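Local coordinates for protein EF0056 (Enterococcus faecalis, PDB 6ORI) that is an enterococcal surface protein of undetermined function, with probably immunoglobulin-like domains in its N-terminal region and a probable link to biofilm formation, at residues Asn207-Glu221 and Gly238-Phe252. Numbering follows the deposited sequence. Where two conformers were deposited one is given.
Sequences NSDQFKHGSVNTKYE and GAIILDHKLTKEKNF
Q210 O is gripped twice. It takes a nearly straight bond from E249 N (2.9 Å) and a second from a water that donates to it. That water also bonds Q210 OE1, K250 N and F252 N, tying the start of one strand to the loop after the other. Next along, T247 O receives K212 N at 2.8 Å and H213 N weakly at 3.3 Å, two residues facing one in a classic beta bulge. K212 curls over at its last two torsions. In the conformer given, NZ makes a salt bridge to E249 OE1 at 2.7 Å, doubtful because E249 has a second conformer. On the other side, the F211 ring turns its edge to the face of F252, planes 63° apart, with CZ 3.8 Å from F252 CD2. The edge of F252 meets Q210 OE1, and F211 CE1 rests on L246 CB. Beyond the bulge the strands run regularly antiparallel to E221 and A239. There E221 CG packs on I241 CG1 at 3.4 Å, while K219 NZ makes a salt bridge to E221 OE2 along the same strand. V216, L242, H244 and L246 face strand 375-382. This is an antiparallel strand pair, its first strand outermost in a five-stranded sheet packed face to face on another, consistent with an immunoglobulin-like beta sandwich.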
loop_
_atom_site.group_PDB
_atom_site.type_symbol
_atom_site.label_atom_id
_atom_site.label_comp_id
_atom_site.label_asym_id
_atom_site.label_seq_id
_atom_site.Cartn_x
_atom_site.Cartn_y
_atom_site.Cartn_z
ATOM N N ASN A 207 -18.497 0.947 -12.889
ATOM C CA ASN A 207 -17.734 1.994 -12.214
ATOM C C ASN A 207 -16.254 1.853 -12.470
ATOM O O ASN A 207 -15.431 2.010 -11.546
ATOM C CB ASN A 207 -18.034 1.942 -10.722
ATOM C CG ASN A 207 -19.535 1.940 -10.443
ATOM O OD1 ASN A 207 -20.111 0.904 -10.118
ATOM N ND2 ASN A 207 -20.185 3.079 -10.630
ATOM N N SER A 208 -15.891 1.598 -13.723
ATOM C CA SER A 208 -14.514 1.252 -14.052
ATOM C C SER A 208 -13.550 2.441 -14.099
ATOM O O SER A 208 -12.347 2.225 -14.260
ATOM C CB SER A 208 -14.485 0.568 -15.398
ATOM O OG SER A 208 -15.033 1.447 -16.355
ATOM N N ASP A 209 -14.069 3.667 -13.952
ATOM C CA ASP A 209 -13.260 4.881 -13.948
ATOM C C ASP A 209 -13.330 5.611 -12.612
ATOM O O ASP A 209 -13.002 6.810 -12.549
ATOM C CB ASP A 209 -13.725 5.818 -15.069
ATOM C CG ASP A 209 -15.186 6.215 -14.950
ATOM O OD1 ASP A 209 -15.913 5.659 -14.088
ATOM O OD2 ASP A 209 -15.611 7.099 -15.739
ATOM N N GLN A 210 -13.712 4.919 -11.539
ATOM C CA GLN A 210 -13.890 5.573 -10.249
ATOM C C GLN A 210 -12.703 5.452 -9.301
ATOM O O GLN A 210 -12.526 6.294 -8.405
ATOM C CB GLN A 210 -15.168 5.068 -9.577
ATOM C CG GLN A 210 -16.414 5.452 -10.341
ATOM C CD GLN A 210 -16.524 6.936 -10.505
ATOM O OE1 GLN A 210 -16.516 7.678 -9.522
ATOM N NE2 GLN A 210 -16.558 7.392 -11.750
ATOM N N PHE A 211 -11.883 4.427 -9.501
ATOM C CA PHE A 211 -10.700 4.223 -8.669
ATOM C C PHE A 211 -9.441 4.308 -9.493
ATOM O O PHE A 211 -9.411 3.883 -10.652
ATOM C CB PHE A 211 -10.802 2.895 -7.935
ATOM C CG PHE A 211 -11.893 2.901 -6.931
ATOM C CD1 PHE A 211 -11.703 3.487 -5.709
ATOM C CD2 PHE A 211 -13.132 2.361 -7.217
ATOM C CE1 PHE A 211 -12.712 3.526 -4.774
ATOM C CE2 PHE A 211 -14.135 2.415 -6.298
ATOM C CZ PHE A 211 -13.929 3.007 -5.074
ATOM N N LYS A 212 -8.406 4.884 -8.890
ATOM C CA LYS A 212 -7.116 5.041 -9.510
ATOM C C LYS A 212 -6.115 3.972 -9.097
ATOM O O LYS A 212 -5.274 3.570 -9.885
ATOM C CB LYS A 212 -6.589 6.433 -9.178
ATOM C CG LYS A 212 -5.383 6.821 -10.016
ATOM C CD LYS A 212 -4.730 8.106 -9.579
ATOM C CE LYS A 212 -5.621 9.300 -9.770
ATOM N NZ LYS A 212 -6.020 9.568 -11.183
ATOM N N HIS A 213 -6.202 3.499 -7.857
ATOM C CA HIS A 213 -5.201 2.600 -7.323
ATOM C C HIS A 213 -5.721 1.904 -6.073
ATOM O O HIS A 213 -6.550 2.435 -5.345
ATOM C CB HIS A 213 -3.941 3.414 -6.987
ATOM C CG HIS A 213 -2.735 2.602 -6.635
ATOM N ND1 HIS A 213 -2.060 1.822 -7.549
ATOM C CD2 HIS A 213 -2.069 2.472 -5.468
ATOM C CE1 HIS A 213 -1.030 1.247 -6.953
ATOM N NE2 HIS A 213 -1.005 1.637 -5.697
ATOM N N GLY A 214 -5.229 0.692 -5.851
ATOM C CA GLY A 214 -5.451 -0.054 -4.639
ATOM C C GLY A 214 -4.111 -0.513 -4.100
ATOM O O GLY A 214 -3.198 -0.846 -4.858
ATOM N N SER A 215 -4.000 -0.533 -2.783
ATOM C CA SER A 215 -2.798 -0.976 -2.125
ATOM C C SER A 215 -3.171 -1.735 -0.877
ATOM O O SER A 215 -4.258 -1.574 -0.339
ATOM C CB SER A 215 -1.887 0.208 -1.792
ATOM O OG SER A 215 -2.577 1.186 -1.034
ATOM N N VAL A 216 -2.265 -2.594 -0.435
ATOM C CA VAL A 216 -2.397 -3.279 0.843
ATOM C C VAL A 216 -1.117 -3.103 1.652
ATOM O O VAL A 216 -0.050 -3.552 1.219
ATOM C CB VAL A 216 -2.700 -4.766 0.627
ATOM C CG1 VAL A 216 -2.650 -5.520 1.941
ATOM C CG2 VAL A 216 -4.069 -4.941 0.010
ATOM N N ASN A 217 -1.242 -2.445 2.803
ATOM C CA ASN A 217 -0.156 -2.292 3.784
ATOM C C ASN A 217 -0.425 -3.314 4.871
ATOM O O ASN A 217 -1.585 -3.661 5.139
ATOM C CB ASN A 217 -0.174 -0.892 4.418
ATOM C CG ASN A 217 1.163 -0.097 4.279
ATOM O OD1 ASN A 217 1.846 -0.122 3.264
ATOM N ND2 ASN A 217 1.512 0.622 5.335
ATOM N N THR A 218 0.626 -3.833 5.471
ATOM C CA THR A 218 0.521 -4.835 6.512
ATOM C C THR A 218 1.306 -4.372 7.720
ATOM O O THR A 218 2.263 -3.597 7.609
ATOM C CB THR A 218 1.075 -6.194 6.065
ATOM O OG1 THR A 218 2.499 -6.113 5.967
ATOM C CG2 THR A 218 0.487 -6.646 4.730
ATOM N N LYS A 219 0.885 -4.827 8.878
ATOM C CA LYS A 219 1.567 -4.513 10.117
ATOM C C LYS A 219 1.288 -5.613 11.117
ATOM O O LYS A 219 0.180 -6.144 11.160
ATOM C CB LYS A 219 1.043 -3.194 10.687
ATOM C CG LYS A 219 1.745 -2.751 11.945
ATOM C CD LYS A 219 1.101 -1.540 12.575
ATOM C CE LYS A 219 1.845 -1.180 13.848
ATOM N NZ LYS A 219 1.253 0.000 14.549
ATOM N N TYR A 220 2.292 -6.016 11.868
ATOM C CA TYR A 220 2.045 -6.807 13.068
ATOM C C TYR A 220 1.689 -5.873 14.218
ATOM O O TYR A 220 2.486 -5.007 14.594
ATOM C CB TYR A 220 3.272 -7.624 13.451
ATOM C CG TYR A 220 3.099 -8.228 14.817
ATOM C CD1 TYR A 220 2.346 -9.377 14.989
ATOM C CD2 TYR A 220 3.658 -7.622 15.941
ATOM C CE1 TYR A 220 2.175 -9.934 16.249
ATOM C CE2 TYR A 220 3.491 -8.164 17.199
ATOM C CZ TYR A 220 2.748 -9.316 17.346
ATOM O OH TYR A 220 2.579 -9.848 18.602
ATOM N N GLU A 221 0.495 -6.028 14.784
ATOM C CA GLU A 221 0.065 -5.229 15.925
ATOM C C GLU A 221 0.170 -6.077 17.192
ATOM O O GLU A 221 -0.100 -7.287 17.180
ATOM C CB GLU A 221 -1.376 -4.699 15.779
ATOM C CG GLU A 221 -1.549 -3.382 14.998
ATOM C CD GLU A 221 -1.006 -2.140 15.716
ATOM O OE1 GLU A 221 -0.329 -2.296 16.763
ATOM O OE2 GLU A 221 -1.249 -1.013 15.224
ATOM N N GLY A 238 -1.557 -11.074 19.383
ATOM C CA GLY A 238 -1.400 -10.057 18.372
ATOM C C GLY A 238 -2.049 -10.464 17.064
ATOM O O GLY A 238 -2.731 -11.483 16.929
ATOM N N ALA A 239 -1.865 -9.618 16.074
ATOM C CA ALA A 239 -2.568 -9.779 14.819
ATOM C C ALA A 239 -1.775 -9.196 13.682
ATOM O O ALA A 239 -0.989 -8.263 13.870
ATOM C CB ALA A 239 -3.903 -9.105 14.899
ATOM N N ILE A 240 -1.959 -9.741 12.495
ATOM C CA ILE A 240 -1.502 -9.062 11.303
ATOM C C ILE A 240 -2.658 -8.238 10.767
ATOM O O ILE A 240 -3.754 -8.761 10.548
ATOM C CB ILE A 240 -0.981 -10.028 10.239
ATOM C CG1 ILE A 240 0.234 -10.789 10.775
ATOM C CG2 ILE A 240 -0.636 -9.260 8.955
ATOM C CD1 ILE A 240 0.627 -11.988 9.930
ATOM N N ILE A 241 -2.410 -6.944 10.605
ATOM C CA ILE A 241 -3.402 -5.993 10.123
ATOM C C ILE A 241 -3.169 -5.732 8.661
ATOM O O ILE A 241 -2.053 -5.437 8.247
ATOM C CB ILE A 241 -3.292 -4.630 10.843
ATOM C CG1 ILE A 241 -3.134 -4.790 12.358
ATOM C CG2 ILE A 241 -4.488 -3.741 10.523
ATOM C CD1 ILE A 241 -4.215 -5.574 13.015
ATOM N N LEU A 242 -4.218 -5.855 7.866
ATOM C CA LEU A 242 -4.204 -5.524 6.445
ATOM C C LEU A 242 -4.996 -4.254 6.279
ATOM O O LEU A 242 -6.194 -4.210 6.602
ATOM C CB LEU A 242 -4.853 -6.594 5.580
ATOM C CG LEU A 242 -4.420 -8.026 5.778
ATOM C CD1 LEU A 242 -5.150 -8.954 4.788
ATOM C CD2 LEU A 242 -2.926 -8.113 5.607
ATOM N N ASP A 243 -4.351 -3.220 5.778
ATOM C CA ASP A 243 -5.028 -1.984 5.434
ATOM C C ASP A 243 -5.127 -1.908 3.919
ATOM O O ASP A 243 -4.114 -1.720 3.224
ATOM C CB ASP A 243 -4.299 -0.778 6.021
ATOM C CG ASP A 243 -4.584 -0.595 7.515
ATOM O OD1 ASP A 243 -5.466 -1.293 8.046
ATOM O OD2 ASP A 243 -3.944 0.257 8.155
ATOM N N HIS A 244 -6.331 -2.146 3.420
ATOM C CA HIS A 244 -6.620 -2.075 2.001
ATOM C C HIS A 244 -7.047 -0.652 1.707
ATOM O O HIS A 244 -8.109 -0.207 2.138
ATOM C CB HIS A 244 -7.725 -3.078 1.659
ATOM C CG HIS A 244 -8.131 -3.072 0.217
ATOM N ND1 HIS A 244 -9.389 -3.476 -0.195
ATOM C CD2 HIS A 244 -7.441 -2.778 -0.910
ATOM C CE1 HIS A 244 -9.458 -3.394 -1.508
ATOM N NE2 HIS A 244 -8.294 -2.956 -1.965
ATOM N N LYS A 245 -6.195 0.082 0.997
ATOM C CA LYS A 245 -6.453 1.487 0.740
ATOM C C LYS A 245 -6.776 1.728 -0.732
ATOM O O LYS A 245 -6.072 1.240 -1.620
ATOM C CB LYS A 245 -5.260 2.338 1.187
ATOM C CG LYS A 245 -5.527 3.836 1.123
ATOM C CD LYS A 245 -4.386 4.662 1.722
ATOM C CE LYS A 245 -4.756 6.138 1.795
ATOM N NZ LYS A 245 -3.656 6.917 2.412
ATOM N N LEU A 246 -7.859 2.454 -0.966
ATOM C CA LEU A 246 -8.355 2.764 -2.298
ATOM C C LEU A 246 -8.198 4.242 -2.571
ATOM O O LEU A 246 -8.691 5.082 -1.803
ATOM C CB LEU A 246 -9.827 2.361 -2.436
ATOM C CG LEU A 246 -10.089 0.883 -2.171
ATOM C CD1 LEU A 246 -11.568 0.630 -2.227
ATOM C CD2 LEU A 246 -9.394 0.023 -3.169
ATOM N N THR A 247 -7.470 4.546 -3.631
ATOM C CA THR A 247 -7.238 5.906 -4.104
ATOM C C THR A 247 -8.269 6.174 -5.190
ATOM O O THR A 247 -8.310 5.442 -6.194
ATOM C CB THR A 247 -5.829 5.962 -4.693
ATOM O OG1 THR A 247 -4.866 5.627 -3.673
ATOM C CG2 THR A 247 -5.523 7.312 -5.328
ATOM N N LYS A 248 -9.081 7.200 -5.014
ATOM C CA LYS A 248 -10.105 7.506 -5.993
ATOM C C LYS A 248 -9.588 8.293 -7.187
ATOM O O LYS A 248 -8.563 8.961 -7.120
ATOM C CB LYS A 248 -11.219 8.310 -5.337
ATOM C CG LYS A 248 -11.970 7.562 -4.252
ATOM C CD LYS A 248 -13.117 8.436 -3.691
ATOM C CE LYS A 248 -13.855 7.756 -2.573
ATOM N NZ LYS A 248 -15.043 8.575 -2.167
ATOM N N GLU A 249 -10.329 8.214 -8.276
ATOM C CA GLU A 249 -10.096 9.042 -9.444
ATOM C C GLU A 249 -10.752 10.414 -9.256
ATOM O O GLU A 249 -10.130 11.453 -9.509
ATOM C CB GLU A 249 -10.664 8.326 -10.676
ATOM C CG GLU A 249 -10.434 9.046 -11.996
ATOM C CD GLU A 249 -8.987 9.040 -12.424
ATOM O OE1 GLU A 249 -8.197 8.218 -11.893
ATOM O OE2 GLU A 249 -8.641 9.863 -13.297
ATOM N N LYS A 250 -12.005 10.415 -8.814
ATOM C CA LYS A 250 -12.775 11.641 -8.564
ATOM C C LYS A 250 -13.389 11.551 -7.146
ATOM O O LYS A 250 -12.648 11.377 -6.189
ATOM C CB LYS A 250 -13.841 11.839 -9.642
ATOM C CG LYS A 250 -13.277 12.030 -11.043
ATOM C CD LYS A 250 -12.740 13.423 -11.240
ATOM C CE LYS A 250 -13.238 14.039 -12.547
ATOM N NZ LYS A 250 -13.108 13.125 -13.716
ATOM N N ASN A 251 -14.717 11.627 -7.013
ATOM C CA ASN A 251 -15.372 11.710 -5.714
ATOM C C ASN A 251 -16.496 10.663 -5.586
ATOM O O ASN A 251 -17.624 10.984 -5.205
ATOM C CB ASN A 251 -15.922 13.128 -5.465
ATOM C CG ASN A 251 -17.001 13.512 -6.437
ATOM O OD1 ASN A 251 -17.009 13.080 -7.579
ATOM N ND2 ASN A 251 -17.955 14.299 -5.964
ATOM N N PHE A 252 -16.173 9.417 -5.899
ATOM C CA PHE A 252 -17.151 8.318 -5.902
ATOM C C PHE A 252 -18.048 8.284 -4.677
ATOM O O PHE A 252 -17.597 8.432 -3.543
ATOM C CB PHE A 252 -16.396 6.992 -5.986
ATOM C CG PHE A 252 -17.278 5.771 -6.091
ATOM C CD1 PHE A 252 -18.098 5.591 -7.186
ATOM C CD2 PHE A 252 -17.251 4.806 -5.113
ATOM C CE1 PHE A 252 -18.878 4.454 -7.309
ATOM C CE2 PHE A 252 -18.024 3.659 -5.227
ATOM C CZ PHE A 252 -18.834 3.495 -6.319
HETATM O O HOH W 1 -14.084 8.534 -8.039
HETATM O O HOH W 2 -7.625 11.923 -10.239
HETATM O O HOH W 3 -4.211 3.026 -2.920
#